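Local coordinates for protein ribokinase (Cryptococcus neoformans var. grubii serotype A, PDB 6CW5) that probably phosphorylates D-ribose at O-5, using ATP and a divalent metal ion such as magnesium, to give D-ribose 5-phosphate, at residues 13-19 with 65-70; 54-59 with 281-286; 72-76 with 98-102. All blocks are in the same frame, centred on the assembly; numbering follows the deposited sequence. Where two conformers were deposited one is given.

Interaction 1: residues 13-19 with 65-70; sequences SRCLVRG and QVELDG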
loop_
_atom_site.group_PDB
_atom_site.type_symbol
_atom_site.label_atom_id
_atom_site.label_comp_id
_atom_site.label_asym_id
_atom_site.label_seq_id
_atom_site.Cartn_x
_atom_site.Cartn_y
_atom_site.Cartn_z
ATOM N N SER A 13 -26.567 3.469 5.344
ATOM C CA SER A 13 -25.393 3.863 4.577
ATOM C C SER A 13 -24.355 4.581 5.431
ATOM O O SER A 13 -24.683 5.429 6.261
ATOM C CB SER A 13 -25.812 4.748 3.404
ATOM O OG SER A 13 -26.697 4.045 2.551
ATOM N N ARG A 14 -23.087 4.230 5.217
ATOM C CA ARG A 14 -21.985 4.876 5.914
ATOM C C ARG A 14 -20.786 4.878 4.982
ATOM O O ARG A 14 -20.470 3.854 4.370
ATOM C CB ARG A 14 -21.649 4.169 7.239
ATOM C CG ARG A 14 -20.571 4.903 8.066
ATOM C CD ARG A 14 -20.485 4.393 9.507
ATOM N NE ARG A 14 -21.713 4.674 10.245
ATOM C CZ ARG A 14 -21.873 5.686 11.098
ATOM N NH1 ARG A 14 -20.877 6.531 11.352
ATOM N NH2 ARG A 14 -23.037 5.848 11.706
ATOM N N CYS A 15 -20.139 6.037 4.859
ATOM C CA CYS A 15 -19.036 6.226 3.930
ATOM C C CYS A 15 -17.714 6.280 4.673
ATOM O O CYS A 15 -17.581 7.001 5.664
ATOM C CB CYS A 15 -19.213 7.515 3.134
ATOM S SG CYS A 15 -17.914 7.779 1.918
ATOM N N LEU A 16 -16.728 5.554 4.175
ATOM C CA LEU A 16 -15.361 5.727 4.638
ATOM C C LEU A 16 -14.609 6.505 3.572
ATOM O O LEU A 16 -14.647 6.128 2.386
ATOM C CB LEU A 16 -14.676 4.384 4.874
ATOM C CG LEU A 16 -13.198 4.445 5.267
ATOM C CD1 LEU A 16 -12.977 5.097 6.635
ATOM C CD2 LEU A 16 -12.689 3.007 5.259
ATOM N N VAL A 17 -13.996 7.610 3.974
ATOM C CA VAL A 17 -13.068 8.356 3.119
ATOM C C VAL A 17 -11.665 7.966 3.536
ATOM O O VAL A 17 -11.238 8.246 4.660
ATOM C CB VAL A 17 -13.267 9.876 3.227
ATOM C CG1 VAL A 17 -12.316 10.619 2.255
ATOM C CG2 VAL A 17 -14.737 10.251 2.970
ATOM N N ARG A 18 -10.931 7.311 2.642
ATOM C CA ARG A 18 -9.530 7.014 2.896
ATOM C C ARG A 18 -8.757 8.037 2.075
ATOM O O ARG A 18 -8.735 7.959 0.839
ATOM C CB ARG A 18 -9.178 5.584 2.505
ATOM C CG ARG A 18 -7.682 5.263 2.540
ATOM C CD ARG A 18 -7.050 5.355 3.931
ATOM N NE ARG A 18 -5.602 5.144 3.821
ATOM C CZ ARG A 18 -4.695 6.102 3.999
ATOM N NH1 ARG A 18 -5.069 7.318 4.397
ATOM N NH2 ARG A 18 -3.407 5.830 3.812
ATOM N N GLY A 19 -8.179 9.033 2.738
ATOM C CA GLY A 19 -7.603 10.107 1.942
ATOM C C GLY A 19 -6.885 11.132 2.787
ATOM O O GLY A 19 -6.564 10.906 3.948
ATOM N N GLN A 65 -23.538 9.910 6.849
ATOM C CA GLN A 65 -22.634 9.438 7.893
ATOM C C GLN A 65 -21.299 9.134 7.253
ATOM O O GLN A 65 -21.242 8.350 6.302
ATOM C CB GLN A 65 -23.172 8.177 8.557
ATOM C CG GLN A 65 -24.478 8.366 9.268
ATOM C CD GLN A 65 -24.252 8.870 10.659
ATOM O OE1 GLN A 65 -24.155 8.080 11.598
ATOM N NE2 GLN A 65 -24.128 10.188 10.805
ATOM N N VAL A 66 -20.223 9.750 7.750
ATOM C CA VAL A 66 -18.938 9.595 7.083
ATOM C C VAL A 66 -17.842 9.578 8.130
ATOM O O VAL A 66 -17.948 10.219 9.186
ATOM C CB VAL A 66 -18.710 10.717 6.037
ATOM C CG1 VAL A 66 -18.804 12.117 6.702
ATOM C CG2 VAL A 66 -17.405 10.509 5.317
ATOM N N GLU A 67 -16.814 8.789 7.854
ATOM C CA GLU A 67 -15.607 8.671 8.673
ATOM C C GLU A 67 -14.396 8.913 7.786
ATOM O O GLU A 67 -14.387 8.476 6.639
ATOM C CB GLU A 67 -15.463 7.273 9.295
ATOM C CG GLU A 67 -16.581 6.846 10.227
ATOM C CD GLU A 67 -16.302 7.158 11.683
ATOM O OE1 GLU A 67 -15.120 7.322 12.078
ATOM O OE2 GLU A 67 -17.290 7.240 12.438
ATOM N N LEU A 68 -13.367 9.578 8.318
ATOM C CA LEU A 68 -12.136 9.841 7.574
ATOM C C LEU A 68 -10.985 9.026 8.160
ATOM O O LEU A 68 -10.806 8.983 9.390
ATOM C CB LEU A 68 -11.801 11.338 7.593
ATOM C CG LEU A 68 -10.496 11.734 6.892
ATOM C CD1 LEU A 68 -10.559 11.434 5.392
ATOM C CD2 LEU A 68 -10.185 13.230 7.137
ATOM N N ASP A 69 -10.263 8.307 7.290
ATOM C CA ASP A 69 -9.130 7.471 7.683
ATOM C C ASP A 69 -7.878 8.091 7.054
ATOM O O ASP A 69 -7.776 8.178 5.832
ATOM C CB ASP A 69 -9.364 6.027 7.206
ATOM C CG ASP A 69 -8.241 5.076 7.566
ATOM O OD1 ASP A 69 -7.094 5.507 7.771
ATOM O OD2 ASP A 69 -8.498 3.871 7.572
ATOM N N GLY A 70 -6.928 8.524 7.880
ATOM C CA GLY A 70 -5.746 9.181 7.342
ATOM C C GLY A 70 -4.883 9.676 8.485
ATOM O O GLY A 70 -4.942 9.113 9.579
HETATM O O HOH W 1 -25.611 8.176 5.812
#

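Interaction 2: residues 54-59 with 281-286; sequences NQAFAV and DCFAGY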
loop_
_atom_site.group_PDB
_atom_site.type_symbol
_atom_site.label_atom_id
_atom_site.label_comp_id
_atom_site.label_asym_id
_atom_site.label_seq_id
_atom_site.Cartn_x
_atom_site.Cartn_y
_atom_site.Cartn_z
ATOM N N ASN A 54 -11.866 17.546 2.428
ATOM C CA ASN A 54 -12.879 18.309 1.693
ATOM C C ASN A 54 -14.067 17.428 1.349
ATOM O O ASN A 54 -15.230 17.822 1.519
ATOM C CB ASN A 54 -12.318 18.877 0.375
ATOM C CG ASN A 54 -11.374 20.043 0.562
ATOM O OD1 ASN A 54 -11.297 20.632 1.629
ATOM N ND2 ASN A 54 -10.652 20.388 -0.503
ATOM N N GLN A 55 -13.782 16.247 0.799
ATOM C CA GLN A 55 -14.859 15.363 0.364
ATOM C C GLN A 55 -15.610 14.793 1.568
ATOM O O GLN A 55 -16.837 14.686 1.537
ATOM C CB GLN A 55 -14.291 14.264 -0.547
ATOM C CG GLN A 55 -13.893 14.846 -1.899
ATOM C CD GLN A 55 -13.279 13.846 -2.902
ATOM O OE1 GLN A 55 -13.402 12.628 -2.769
ATOM N NE2 GLN A 55 -12.581 14.393 -3.896
ATOM N N ALA A 56 -14.902 14.482 2.659
ATOM C CA ALA A 56 -15.597 14.007 3.861
ATOM C C ALA A 56 -16.500 15.093 4.432
ATOM O O ALA A 56 -17.634 14.824 4.858
ATOM C CB ALA A 56 -14.582 13.559 4.921
ATOM N N PHE A 57 -15.984 16.317 4.490
ATOM C CA PHE A 57 -16.759 17.454 4.966
ATOM C C PHE A 57 -18.034 17.632 4.147
ATOM O O PHE A 57 -19.097 17.965 4.690
ATOM C CB PHE A 57 -15.885 18.705 4.880
ATOM C CG PHE A 57 -16.356 19.821 5.728
ATOM C CD1 PHE A 57 -16.074 19.837 7.088
ATOM C CD2 PHE A 57 -17.087 20.865 5.178
ATOM C CE1 PHE A 57 -16.501 20.897 7.880
ATOM C CE2 PHE A 57 -17.535 21.911 5.971
ATOM C CZ PHE A 57 -17.236 21.928 7.320
ATOM N N ALA A 58 -17.935 17.444 2.829
ATOM C CA ALA A 58 -19.102 17.596 1.967
ATOM C C ALA A 58 -20.095 16.463 2.170
ATOM O O ALA A 58 -21.305 16.700 2.171
ATOM C CB ALA A 58 -18.666 17.680 0.499
ATOM N N VAL A 59 -19.616 15.229 2.359
ATOM C CA VAL A 59 -20.556 14.148 2.670
ATOM C C VAL A 59 -21.334 14.503 3.922
ATOM O O VAL A 59 -22.562 14.400 3.965
ATOM C CB VAL A 59 -19.828 12.794 2.825
ATOM C CG1 VAL A 59 -20.827 11.705 3.262
ATOM C CG2 VAL A 59 -19.154 12.379 1.521
ATOM N N ASP A 281 -14.317 18.830 -5.105
ATOM C CA ASP A 281 -14.434 18.017 -3.894
ATOM C C ASP A 281 -15.832 18.117 -3.300
ATOM O O ASP A 281 -16.402 17.115 -2.850
ATOM C CB ASP A 281 -13.389 18.452 -2.863
ATOM C CG ASP A 281 -11.977 18.166 -3.326
ATOM O OD1 ASP A 281 -11.815 17.268 -4.176
ATOM O OD2 ASP A 281 -11.041 18.831 -2.870
ATOM N N CYS A 282 -16.394 19.325 -3.278
ATOM C CA CYS A 282 -17.784 19.481 -2.866
ATOM C C CYS A 282 -18.693 18.572 -3.683
ATOM O O CYS A 282 -19.487 17.801 -3.133
ATOM C CB CYS A 282 -18.208 20.938 -3.018
ATOM S SG CYS A 282 -19.858 21.247 -2.403
ATOM N N PHE A 283 -18.574 18.637 -5.008
ATOM C CA PHE A 283 -19.402 17.794 -5.858
ATOM C C PHE A 283 -19.272 16.320 -5.479
ATOM O O PHE A 283 -20.277 15.616 -5.312
ATOM C CB PHE A 283 -19.031 18.014 -7.327
ATOM C CG PHE A 283 -19.859 17.206 -8.272
ATOM C CD1 PHE A 283 -21.051 17.708 -8.756
ATOM C CD2 PHE A 283 -19.455 15.942 -8.669
ATOM C CE1 PHE A 283 -21.830 16.955 -9.627
ATOM C CE2 PHE A 283 -20.230 15.191 -9.522
ATOM C CZ PHE A 283 -21.415 15.705 -10.007
ATOM N N ALA A 284 -18.037 15.840 -5.308
ATOM C CA ALA A 284 -17.820 14.423 -5.027
ATOM C C ALA A 284 -18.504 13.992 -3.733
ATOM O O ALA A 284 -19.152 12.941 -3.676
ATOM C CB ALA A 284 -16.321 14.135 -4.947
ATOM N N GLY A 285 -18.336 14.769 -2.661
ATOM C CA GLY A 285 -18.979 14.405 -1.408
ATOM C C GLY A 285 -20.501 14.462 -1.480
ATOM O O GLY A 285 -21.190 13.585 -0.956
ATOM N N TYR A 286 -21.051 15.492 -2.133
ATOM C CA TYR A 286 -22.498 15.532 -2.321
ATOM C C TYR A 286 -22.981 14.386 -3.205
ATOM O O TYR A 286 -24.077 13.857 -2.979
ATOM C CB TYR A 286 -22.938 16.881 -2.912
ATOM C CG TYR A 286 -23.443 17.823 -1.843
ATOM C CD1 TYR A 286 -24.810 17.946 -1.591
ATOM C CD2 TYR A 286 -22.550 18.548 -1.047
ATOM C CE1 TYR A 286 -25.283 18.787 -0.583
ATOM C CE2 TYR A 286 -23.015 19.396 -0.032
ATOM C CZ TYR A 286 -24.383 19.506 0.188
ATOM O OH TYR A 286 -24.868 20.323 1.185
#

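Interaction 3: residues 72-76 with 98-102; sequences IGDDG and DEVTG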
loop_
_atom_site.group_PDB
_atom_site.type_symbol
_atom_site.label_atom_id
_atom_site.label_comp_id
_atom_site.label_asym_id
_atom_site.label_seq_id
_atom_site.Cartn_x
_atom_site.Cartn_y
_atom_site.Cartn_z
ATOM N N ILE A 72 -2.665 13.277 10.333
ATOM C CA ILE A 72 -2.226 14.669 10.396
ATOM C C ILE A 72 -1.048 14.750 11.355
ATOM O O ILE A 72 -0.743 13.806 12.089
ATOM C CB ILE A 72 -3.343 15.627 10.862
ATOM C CG1 ILE A 72 -3.858 15.190 12.245
ATOM C CG2 ILE A 72 -4.468 15.661 9.812
ATOM C CD1 ILE A 72 -4.731 16.253 12.937
ATOM N N GLY A 73 -0.403 15.923 11.372
ATOM C CA GLY A 73 0.507 16.230 12.452
ATOM C C GLY A 73 -0.178 17.029 13.546
ATOM O O GLY A 73 -1.333 17.426 13.401
ATOM N N ASP A 74 0.565 17.258 14.640
ATOM C CA ASP A 74 0.079 18.114 15.722
ATOM C C ASP A 74 -0.489 19.423 15.190
ATOM O O ASP A 74 -1.472 19.948 15.725
ATOM C CB ASP A 74 1.213 18.427 16.702
ATOM C CG ASP A 74 1.372 17.386 17.783
ATOM O OD1 ASP A 74 0.687 16.347 17.728
ATOM O OD2 ASP A 74 2.186 17.619 18.705
ATOM N N ASP A 75 0.140 19.979 14.147
ATOM C CA ASP A 75 -0.235 21.298 13.659
ATOM C C ASP A 75 -1.560 21.298 12.915
ATOM O O ASP A 75 -2.061 22.376 12.574
ATOM C CB ASP A 75 0.873 21.869 12.766
ATOM C CG ASP A 75 1.162 21.026 11.527
ATOM O OD1 ASP A 75 0.669 19.875 11.378
ATOM O OD2 ASP A 75 1.906 21.548 10.666
ATOM N N GLY A 76 -2.147 20.128 12.675
ATOM C CA GLY A 76 -3.409 20.026 11.981
ATOM C C GLY A 76 -4.582 19.712 12.870
ATOM O O GLY A 76 -5.690 19.487 12.348
ATOM N N ASP A 98 6.094 14.268 15.603
ATOM C CA ASP A 98 7.265 14.626 14.805
ATOM C C ASP A 98 6.975 14.575 13.302
ATOM O O ASP A 98 7.880 14.343 12.498
ATOM C CB ASP A 98 8.464 13.728 15.129
ATOM C CG ASP A 98 8.840 13.751 16.591
ATOM O OD1 ASP A 98 8.676 14.804 17.244
ATOM O OD2 ASP A 98 9.313 12.708 17.087
ATOM N N GLU A 99 5.724 14.772 12.907
ATOM C CA GLU A 99 5.348 14.886 11.501
ATOM C C GLU A 99 4.494 16.131 11.340
ATOM O O GLU A 99 3.883 16.602 12.295
ATOM C CB GLU A 99 4.573 13.662 11.003
ATOM C CG GLU A 99 4.292 13.667 9.508
ATOM C CD GLU A 99 5.525 13.918 8.653
ATOM O OE1 GLU A 99 6.160 12.935 8.217
ATOM O OE2 GLU A 99 5.869 15.097 8.404
ATOM N N VAL A 100 4.474 16.693 10.134
ATOM C CA VAL A 100 3.620 17.845 9.875
ATOM C C VAL A 100 2.437 17.393 9.034
ATOM O O VAL A 100 2.523 16.444 8.243
ATOM C CB VAL A 100 4.366 19.014 9.193
ATOM C CG1 VAL A 100 5.421 19.607 10.139
ATOM C CG2 VAL A 100 4.973 18.583 7.856
ATOM N N THR A 101 1.315 18.079 9.223
ATOM C CA THR A 101 0.178 17.900 8.336
ATOM C C THR A 101 0.591 18.204 6.897
ATOM O O THR A 101 1.397 19.109 6.643
ATOM C CB THR A 101 -0.951 18.825 8.809
ATOM O OG1 THR A 101 -1.250 18.517 10.182
ATOM C CG2 THR A 101 -2.223 18.622 7.989
ATOM N N GLY A 102 0.043 17.437 5.950
ATOM C CA GLY A 102 0.297 17.725 4.557
ATOM C C GLY A 102 -0.145 19.127 4.194
ATOM O O GLY A 102 -1.007 19.741 4.840
HETATM O O HOH W 2 2.854 16.046 15.314
HETATM O O HOH W 3 1.803 21.435 7.930
HETATM O O HOH W 4 2.975 19.068 13.608
#

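Interaction 1: residues 13-19 with 65-70
Gln65, Arg14 and Asp69 lose the most surface where the parallel strands 15-18 and 66-70 pair in the central sheet of this PfkB-family kinase. Gln65 and Arg14 meet at the solvent-facing end. The Arg14 guanidinium lies over Gln65 CB, and Arg14 NH2 is 2.5 Å from Gln65 OE1. Arg14 NH1 adds a long salt bridge of 3.8 Å to Glu67 OE2. Between the strands, Cys15 N donates to Gln65 O (2.9 Å) and Glu67 N to Cys15 O (2.9 Å). Val17 N binds Glu67 O (2.8 Å), and Asp69 N binds Val17 O (2.8 Å). At the inner end Asp69 O accepts from Gly19 N and from Arg18 NH1, each 3.2 Å away. The Asp69 carboxylate forms a salt bridge with Lys94 and a hydrogen bond with Tyr155, and Arg18 NH2 is hydrogen-bonded to Ser151. Cys15, Val17, Val66 and Leu68 lie on the face opposite Asp69, where helix 51-61 packs on the valines. The backbone bonds fix the register, and the buried charges have partners.

Interaction 2: residues 54-59 with 281-286
Asp281 sits where helices 51-61 and 279-292 converge, and its side chain joins them. Its chi1 is m, and the carboxylate spans two amides of the facing helix. Asn54 ND2 donates to Asp281 OD2 (2.9 Å), and Gln55 NE2 donates to Asp281 OD1 (3.0 Å). Asn54 and Gln55 also have chi1 near m. Asn54 points its CB at the other helix. Gln55 starts out sideways, and its t chi2 extends the chain so that the amide reaches the carboxylate. Gln55 OE1 is held by Gln144, and Lys51 forms a salt bridge with Asp281 OD2.

Farther along, the axes of segments 54-59 and 281-286 approach to 7.2 Å at an angle of 48°. Small residues permit this. Ala58 CB lies 3.8 Å from Gly285 CA and 3.7 Å from Cys282 O. A CB on Gly285 would clash with Ala58 CB and Gln55 O. Val59, with chi1 t, brings CG2 to 3.4 Å from Gly285 O. With chi1 at -98°, the Tyr286 ring passes beside Ala58, with CD2 4.3 Å from Ala58 CB, while its hydroxyl is hydrogen-bonded to Pro322 O.

Asp281 is the predicted proton acceptor, and Asn54 is a predicted substrate-binding residue. The paired amides and Lys51 probably orient the carboxylate and help keep it ionised, consistent with that predicted role.

Interaction 3: residues 72-76 with 98-102
Strand 66-73 gives way to a 3-10 turn at 74-76, which leads to Gly76, the N-cap of helix 77-85. This is a strand-to-helix turn of the Rossmann-like PfkB fold. Gly76 N bonds back to Gly73 O at 2.9 Å. Segment 98-102 has no regular structure and passes close to the turn, with Gly73 CA 4.4 Å from Val100 CA. A CB on Gly73 would clash with Glu99 O and Val100 CA. Instead, Gly73 CA makes a CA-H...O contact with Glu99 O at 3.4 Å.

Thr101 is the most deeply covered side chain. With chi1 m, its hydroxyl accepts from Gly73 N (Thr101 OG1 to Gly73 N, 3.0 Å) and donates to Asp75 OD1 at 2.6 Å. Asp75 points its CB at the loop, and chi1 p brings its carboxylate to Thr101. The same Asp75 OD1 accepts from Thr101 N at 2.9 Å, so one carboxylate oxygen holds both the backbone and the side chain of Thr101. Ile72 CB lies 3.6 Å from Thr101 OG1.

Ordered waters complete the contact. Two waters link Glu99 O to the turn, one through Asp74 N and the other through Asp75 N. The contact ties the end of strand 66-73 of the large sheet to the loop that enters strand 102-109 of the smaller sheet. A third water donates to Asp75 OD2 and to Thr101 O, each at 2.7 Å.

In the fold
Interactions 1 and 2 lie about 11 Å apart between centres and touch. Val17 and Val66 of the central sheet pack on Ala56 and Val59 of helix 51-61, which leads into strand 66-73. The centre of interaction 3 lies about 20 Å from that of interaction 1 and about 22 Å from that of interaction 2. It shares strand 66-73 with interaction 1, at that strand's far end. Along the chain, the segments of interactions 1 and 2 alternate, interaction 1 closes before interaction 3 opens, and the segments of interaction 2 enclose interaction 3. Helix 51-61 thus links the central sheet to the predicted catalytic residue on helix 279-292, while 98-102 joins the sheet to the smaller four-stranded sheet.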